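Local atomic coordinates of CRISPR-associated protein, Cse2 family (Meiothermus ruber, PDB entry 3WA8), a protein that probably binds a G-rich crRNA sequence and stabilises the R-loop as the Cse2 (CasB) subunit of a type I-E CRISPR interference complex. Residues Tyr105-Gly110 against Arg159-Glu164; Ala112-Tyr117 against Arg185-Thr190. All blocks are in the same frame, centred on the assembly; numbering follows the deposited sequence.

Interaction 1: residues Tyr105-Gly110 against Arg159-Glu164; sequences YRRTLG and RIYWSE
At the break between helix 102-106 and helix 109-119, Arg107 lies across Tyr161 and reaches Glu164 at the start of helix 162-170. Tyr161 occupies the N-cap position of that helix, and its ring is sandwiched by two arginine chains. On one face sits CG of Arg107, over the centre, 4.0 Å from the Tyr161 ring centroid and 13° off the normal, a CH-pi contact; CG of Arg159 covers the opposite face. Arg107 CG is anti to its carbonyl carbon, beside the backbone N (chi1 -79°), and the extended chain beyond it crosses the tyrosine side chain at about a right angle. Arg107 NH1 comes within 3.3 Å of Tyr161 CD1, but guanidinium and ring are tilted 55° apart, so this is no flat stack. The same NH1 makes a salt bridge to Glu164 OE2 at 3.5 Å, a weak hydrogen bond by its geometry. That carboxylate probably eases the proximity of two like charges, Arg107 NH1 and Arg159 NH2, 4.3 Å apart. A water also spans the two arginines, accepting from Arg159 NH1 at 3.3 Å and weakly from Arg107 NH2. A bound mercury ion lies about 4 Å from the nearest atom of the Arg159 side chain. Away from the charges, Leu109 CD1 packs on Ile160 CG2 at 3.9 Å, and helix 141-154 adds Leu145 beside Leu109 and Val149 and Ile152 beside Ile160. Thr108, at the other N-cap position, folds its OG1 back to Tyr105 O at 2.9 Å, on a lone pair in the carbonyl plane; Thr108 N also donates to that oxygen. Two helix starts, with Thr108 and Tyr161 at their N-cap positions, are thus set against each other inside the all-helical Cse2 fold.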
loop_
_atom_site.group_PDB
_atom_site.type_symbol
_atom_site.label_atom_id
_atom_site.label_comp_id
_atom_site.label_asym_id
_atom_site.label_seq_id
_atom_site.Cartn_x
_atom_site.Cartn_y
_atom_site.Cartn_z
ATOM N N TYR A 105 -3.915 2.713 13.375
ATOM C CA TYR A 105 -4.950 2.824 12.344
ATOM C C TYR A 105 -4.686 3.826 11.231
ATOM O O TYR A 105 -4.916 3.509 10.059
ATOM C CB TYR A 105 -6.305 3.121 12.978
ATOM C CG TYR A 105 -6.937 1.928 13.688
ATOM C CD1 TYR A 105 -7.393 2.038 15.014
ATOM C CD2 TYR A 105 -7.081 0.689 13.047
ATOM C CE1 TYR A 105 -7.993 0.943 15.671
ATOM C CE2 TYR A 105 -7.656 -0.405 13.704
ATOM C CZ TYR A 105 -8.114 -0.271 15.005
ATOM O OH TYR A 105 -8.688 -1.338 15.640
ATOM N N ARG A 106 -4.218 5.027 11.591
ATOM C CA ARG A 106 -3.961 6.091 10.606
ATOM C C ARG A 106 -2.948 5.630 9.579
ATOM O O ARG A 106 -3.022 5.963 8.394
ATOM C CB ARG A 106 -3.455 7.358 11.280
ATOM C CG ARG A 106 -4.378 7.912 12.360
ATOM C CD ARG A 106 -3.751 9.111 13.133
ATOM N NE ARG A 106 -4.704 9.591 14.139
ATOM C CZ ARG A 106 -5.676 10.475 13.900
ATOM N NH1 ARG A 106 -5.812 11.016 12.686
ATOM N NH2 ARG A 106 -6.506 10.832 14.884
ATOM N N ARG A 107 -2.011 4.822 10.051
ATOM C CA ARG A 107 -0.929 4.330 9.225
ATOM C C ARG A 107 -1.309 3.189 8.273
ATOM O O ARG A 107 -0.488 2.772 7.458
ATOM C CB ARG A 107 0.296 4.000 10.095
ATOM C CG ARG A 107 1.086 5.250 10.495
ATOM C CD ARG A 107 2.304 4.947 11.358
ATOM N NE ARG A 107 3.187 6.114 11.507
ATOM C CZ ARG A 107 4.143 6.468 10.640
ATOM N NH1 ARG A 107 4.363 5.745 9.541
ATOM N NH2 ARG A 107 4.893 7.550 10.874
ATOM N N THR A 108 -2.558 2.734 8.330
ATOM C CA THR A 108 -3.028 1.633 7.481
ATOM C C THR A 108 -3.824 2.116 6.267
ATOM O O THR A 108 -4.388 3.196 6.281
ATOM C CB THR A 108 -3.944 0.680 8.261
ATOM O OG1 THR A 108 -5.267 1.237 8.311
ATOM C CG2 THR A 108 -3.432 0.425 9.663
ATOM N N LEU A 109 -3.910 1.305 5.226
ATOM C CA LEU A 109 -4.551 1.774 4.012
ATOM C C LEU A 109 -6.046 2.063 4.239
ATOM O O LEU A 109 -6.661 2.894 3.532
ATOM C CB LEU A 109 -4.353 0.786 2.872
ATOM C CG LEU A 109 -4.490 1.510 1.530
ATOM C CD1 LEU A 109 -3.276 2.416 1.330
ATOM C CD2 LEU A 109 -4.694 0.562 0.335
ATOM N N GLY A 110 -6.625 1.373 5.219
ATOM C CA GLY A 110 -7.987 1.648 5.627
ATOM C C GLY A 110 -8.132 3.133 5.918
ATOM O O GLY A 110 -9.053 3.803 5.411
ATOM N N ARG A 159 -1.917 10.859 2.270
ATOM C CA ARG A 159 -0.668 10.123 2.370
ATOM C C ARG A 159 -0.930 8.632 2.383
ATOM O O ARG A 159 -1.814 8.207 3.083
ATOM C CB ARG A 159 0.062 10.529 3.654
ATOM C CG ARG A 159 1.199 9.605 4.035
ATOM C CD ARG A 159 2.287 10.296 4.838
ATOM N NE ARG A 159 3.354 9.353 5.166
ATOM C CZ ARG A 159 4.219 9.511 6.163
ATOM N NH1 ARG A 159 4.190 10.587 6.945
ATOM N NH2 ARG A 159 5.128 8.583 6.379
ATOM N N ILE A 160 -0.161 7.849 1.626
ATOM C CA ILE A 160 -0.203 6.380 1.728
ATOM C C ILE A 160 1.077 5.905 2.377
ATOM O O ILE A 160 2.153 6.113 1.806
ATOM C CB ILE A 160 -0.270 5.686 0.349
ATOM C CG1 ILE A 160 -1.672 5.803 -0.247
ATOM C CG2 ILE A 160 0.102 4.219 0.461
ATOM C CD1 ILE A 160 -1.708 5.564 -1.731
ATOM N N TYR A 161 0.992 5.271 3.546
ATOM C CA TYR A 161 2.208 4.779 4.175
ATOM C C TYR A 161 2.676 3.474 3.517
ATOM O O TYR A 161 2.195 2.379 3.837
ATOM C CB TYR A 161 2.051 4.652 5.682
ATOM C CG TYR A 161 1.574 5.914 6.347
ATOM C CD1 TYR A 161 2.441 6.717 7.089
ATOM C CD2 TYR A 161 0.247 6.311 6.266
ATOM C CE1 TYR A 161 1.989 7.904 7.742
ATOM C CE2 TYR A 161 -0.215 7.493 6.904
ATOM C CZ TYR A 161 0.664 8.272 7.626
ATOM O OH TYR A 161 0.195 9.393 8.240
ATOM N N TRP A 162 3.615 3.582 2.584
ATOM C CA TRP A 162 4.075 2.400 1.867
ATOM C C TRP A 162 4.653 1.280 2.724
ATOM O O TRP A 162 4.326 0.114 2.506
ATOM C CB TRP A 162 5.031 2.784 0.779
ATOM C CG TRP A 162 4.441 3.794 -0.105
ATOM C CD1 TRP A 162 4.651 5.135 -0.054
ATOM C CD2 TRP A 162 3.518 3.565 -1.184
ATOM N NE1 TRP A 162 3.936 5.761 -1.051
ATOM C CE2 TRP A 162 3.222 4.826 -1.752
ATOM C CE3 TRP A 162 2.928 2.416 -1.736
ATOM C CZ2 TRP A 162 2.361 4.980 -2.841
ATOM C CZ3 TRP A 162 2.072 2.568 -2.824
ATOM C CH2 TRP A 162 1.806 3.847 -3.364
ATOM N N SER A 163 5.482 1.585 3.705
ATOM C CA SER A 163 6.040 0.481 4.461
ATOM C C SER A 163 4.939 -0.301 5.191
ATOM O O SER A 163 4.930 -1.539 5.194
ATOM C CB SER A 163 7.142 0.939 5.403
ATOM O OG SER A 163 6.586 1.644 6.471
ATOM N N GLU A 164 3.981 0.414 5.778
ATOM C CA GLU A 164 2.864 -0.284 6.409
ATOM C C GLU A 164 2.063 -1.057 5.349
ATOM O O GLU A 164 1.634 -2.187 5.611
ATOM C CB GLU A 164 1.983 0.654 7.242
ATOM C CG GLU A 164 2.427 0.837 8.704
ATOM C CD GLU A 164 3.486 1.978 8.932
ATOM O OE1 GLU A 164 4.134 2.437 7.945
ATOM O OE2 GLU A 164 3.676 2.406 10.111
HETATM O O HOH W 1 5.992 10.090 9.639
#

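Interaction 2: residues Ala112-Tyr117 against Arg185-Thr190; sequences AIAQLY and RAFYRT
Phe187 is the main bump of this contact, its ring set into the hollow formed by Ile113, Ala114 and Tyr117 on the facing helix. The two helix segments run in roughly the same direction, their axes 8.3 Å apart at closest approach and crossing at -39°. Phe187 CG is anti to its backbone N (chi1 -179°), and the end of the side chain comes close to helix 109-119. There CE1 of Phe187 comes within 3.6 Å of Ala114 CA, where the small alanine lets the ring come right up to the backbone. CG2 of Ile113 bounds the hollow beside the same atom, 3.9 Å from Phe187 CE1, and the isoleucine side chain crosses the phenylalanine at about a right angle. Tyr117 supplies a face: Phe187 CZ stands over its ring, toward the rim, 3.6 Å from Tyr117 CD2. With the ring planes 48° apart, this aromatic pair is oblique, while Phe130 of helix 124-135 stacks on Phe187. Ala114 is a bump in its turn, its CB meeting CB of Thr190 at 3.6 Å and also touching the threonine methyl CG2. An alanine in place of Phe187 would probably open a gap beside Ala114 and leave the Tyr117 face and the Phe130 ring without their aromatic partner. The polar end of Thr190 is engaged elsewhere, OG1 being hydrogen-bonded to His111 ND1. What joins the two segments is therefore apolar contact in a buried setting, so their grip depends on close fit of shape rather than on charge or polar bonding between them.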
loop_
_atom_site.group_PDB
_atom_site.type_symbol
_atom_site.label_atom_id
_atom_site.label_comp_id
_atom_site.label_asym_id
_atom_site.label_seq_id
_atom_site.Cartn_x
_atom_site.Cartn_y
_atom_site.Cartn_z
ATOM N N ALA A 112 -6.312 5.596 4.797
ATOM C CA ALA A 112 -6.153 6.377 3.564
ATOM C C ALA A 112 -7.474 6.345 2.788
ATOM O O ALA A 112 -7.954 7.392 2.319
ATOM C CB ALA A 112 -4.997 5.877 2.723
ATOM N N ILE A 113 -8.089 5.156 2.725
ATOM C CA ILE A 113 -9.297 4.972 1.947
ATOM C C ILE A 113 -10.466 5.769 2.542
ATOM O O ILE A 113 -11.275 6.367 1.798
ATOM C CB ILE A 113 -9.630 3.482 1.750
ATOM C CG1 ILE A 113 -8.646 2.859 0.769
ATOM C CG2 ILE A 113 -11.049 3.277 1.180
ATOM C CD1 ILE A 113 -8.460 1.385 0.968
ATOM N N ALA A 114 -10.544 5.804 3.870
ATOM C CA ALA A 114 -11.604 6.557 4.513
ATOM C C ALA A 114 -11.462 8.024 4.166
ATOM O O ALA A 114 -12.455 8.709 3.911
ATOM C CB ALA A 114 -11.564 6.373 5.988
ATOM N N GLN A 115 -10.223 8.505 4.138
ATOM C CA GLN A 115 -9.958 9.904 3.833
ATOM C C GLN A 115 -10.467 10.223 2.433
ATOM O O GLN A 115 -11.042 11.296 2.196
ATOM C CB GLN A 115 -8.463 10.207 3.958
ATOM C CG GLN A 115 -8.017 10.456 5.367
ATOM C CD GLN A 115 -6.530 10.641 5.487
ATOM O OE1 GLN A 115 -5.753 9.841 4.986
ATOM N NE2 GLN A 115 -6.126 11.679 6.189
ATOM N N LEU A 116 -10.255 9.277 1.515
ATOM C CA LEU A 116 -10.717 9.399 0.150
ATOM C C LEU A 116 -12.249 9.400 0.135
ATOM O O LEU A 116 -12.884 10.281 -0.476
ATOM C CB LEU A 116 -10.153 8.258 -0.666
ATOM C CG LEU A 116 -10.829 7.993 -1.989
ATOM C CD1 LEU A 116 -10.509 9.110 -2.972
ATOM C CD2 LEU A 116 -10.385 6.670 -2.503
ATOM N N TYR A 117 -12.835 8.439 0.841
ATOM C CA TYR A 117 -14.272 8.350 0.993
ATOM C C TYR A 117 -14.879 9.680 1.416
ATOM O O TYR A 117 -15.831 10.152 0.795
ATOM C CB TYR A 117 -14.563 7.276 2.015
ATOM C CG TYR A 117 -15.994 7.109 2.423
ATOM C CD1 TYR A 117 -16.945 6.657 1.525
ATOM C CD2 TYR A 117 -16.385 7.352 3.725
ATOM C CE1 TYR A 117 -18.252 6.475 1.905
ATOM C CE2 TYR A 117 -17.697 7.182 4.118
ATOM C CZ TYR A 117 -18.629 6.738 3.204
ATOM O OH TYR A 117 -19.935 6.556 3.584
ATOM N N ARG A 185 -11.553 -1.615 10.481
ATOM C CA ARG A 185 -11.744 -0.879 11.716
ATOM C C ARG A 185 -11.185 0.493 11.540
ATOM O O ARG A 185 -11.755 1.439 12.041
ATOM C CB ARG A 185 -11.099 -1.573 12.912
ATOM C CG ARG A 185 -11.628 -2.956 13.141
ATOM C CD ARG A 185 -11.094 -3.554 14.387
ATOM N NE ARG A 185 -11.553 -4.920 14.419
ATOM C CZ ARG A 185 -11.715 -5.637 15.515
ATOM N NH1 ARG A 185 -11.428 -5.122 16.704
ATOM N NH2 ARG A 185 -12.179 -6.875 15.411
ATOM N N ALA A 186 -10.093 0.607 10.800
ATOM C CA ALA A 186 -9.491 1.905 10.571
ATOM C C ALA A 186 -10.470 2.738 9.792
ATOM O O ALA A 186 -10.745 3.865 10.166
ATOM C CB ALA A 186 -8.193 1.776 9.829
ATOM N N PHE A 187 -11.020 2.177 8.724
ATOM C CA PHE A 187 -11.970 2.900 7.899
ATOM C C PHE A 187 -13.130 3.443 8.733
ATOM O O PHE A 187 -13.392 4.650 8.742
ATOM C CB PHE A 187 -12.509 1.988 6.811
ATOM C CG PHE A 187 -13.485 2.655 5.878
ATOM C CD1 PHE A 187 -13.041 3.240 4.687
ATOM C CD2 PHE A 187 -14.841 2.679 6.169
ATOM C CE1 PHE A 187 -13.923 3.871 3.809
ATOM C CE2 PHE A 187 -15.740 3.309 5.284
ATOM C CZ PHE A 187 -15.277 3.910 4.105
ATOM N N TYR A 188 -13.835 2.577 9.441
ATOM C CA TYR A 188 -15.027 3.064 10.115
ATOM C C TYR A 188 -14.713 3.933 11.311
ATOM O O TYR A 188 -15.492 4.796 11.676
ATOM C CB TYR A 188 -15.996 1.925 10.413
ATOM C CG TYR A 188 -16.635 1.430 9.126
ATOM C CD1 TYR A 188 -17.604 2.193 8.483
ATOM C CD2 TYR A 188 -16.234 0.225 8.525
ATOM C CE1 TYR A 188 -18.183 1.776 7.299
ATOM C CE2 TYR A 188 -16.814 -0.210 7.324
ATOM C CZ TYR A 188 -17.790 0.582 6.718
ATOM O OH TYR A 188 -18.389 0.212 5.532
ATOM N N ARG A 189 -13.529 3.747 11.874
ATOM C CA ARG A 189 -13.045 4.593 12.951
ATOM C C ARG A 189 -12.778 6.036 12.492
ATOM O O ARG A 189 -13.126 6.986 13.199
ATOM C CB ARG A 189 -11.783 3.998 13.537
ATOM C CG ARG A 189 -11.545 4.416 14.941
ATOM C CD ARG A 189 -10.403 3.652 15.545
ATOM N NE ARG A 189 -10.693 3.372 16.941
ATOM C CZ ARG A 189 -9.792 3.361 17.915
ATOM N NH1 ARG A 189 -8.508 3.620 17.650
ATOM N NH2 ARG A 189 -10.192 3.097 19.163
ATOM N N THR A 190 -12.177 6.192 11.314
ATOM C CA THR A 190 -11.947 7.492 10.703
ATOM C C THR A 190 -13.238 8.220 10.346
ATOM O O THR A 190 -13.400 9.383 10.668
ATOM C CB THR A 190 -11.127 7.338 9.428
ATOM O OG1 THR A 190 -9.855 6.762 9.737
ATOM C CG2 THR A 190 -10.908 8.668 8.764
#

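In the fold
From the N terminus, the chain reaches 105-110 and then, one residue later, 112-117, so both contacts start around helix 109-119. It next passes through helices 124-135 and 141-154 and returns at 159-164, closing interaction 1 over 48 intervening residues. Running on through helix 162-170 it arrives at 185-190 on the following helix, 178-197, closing interaction 2 over 67. The segments alternate, so the two loops cross rather than nest. Their centres are 11 Å apart and they touch directly, Tyr105 and Thr108 packing on Ala186. Together they tie helix 109-119 and the turn before it to the chain's last two helices.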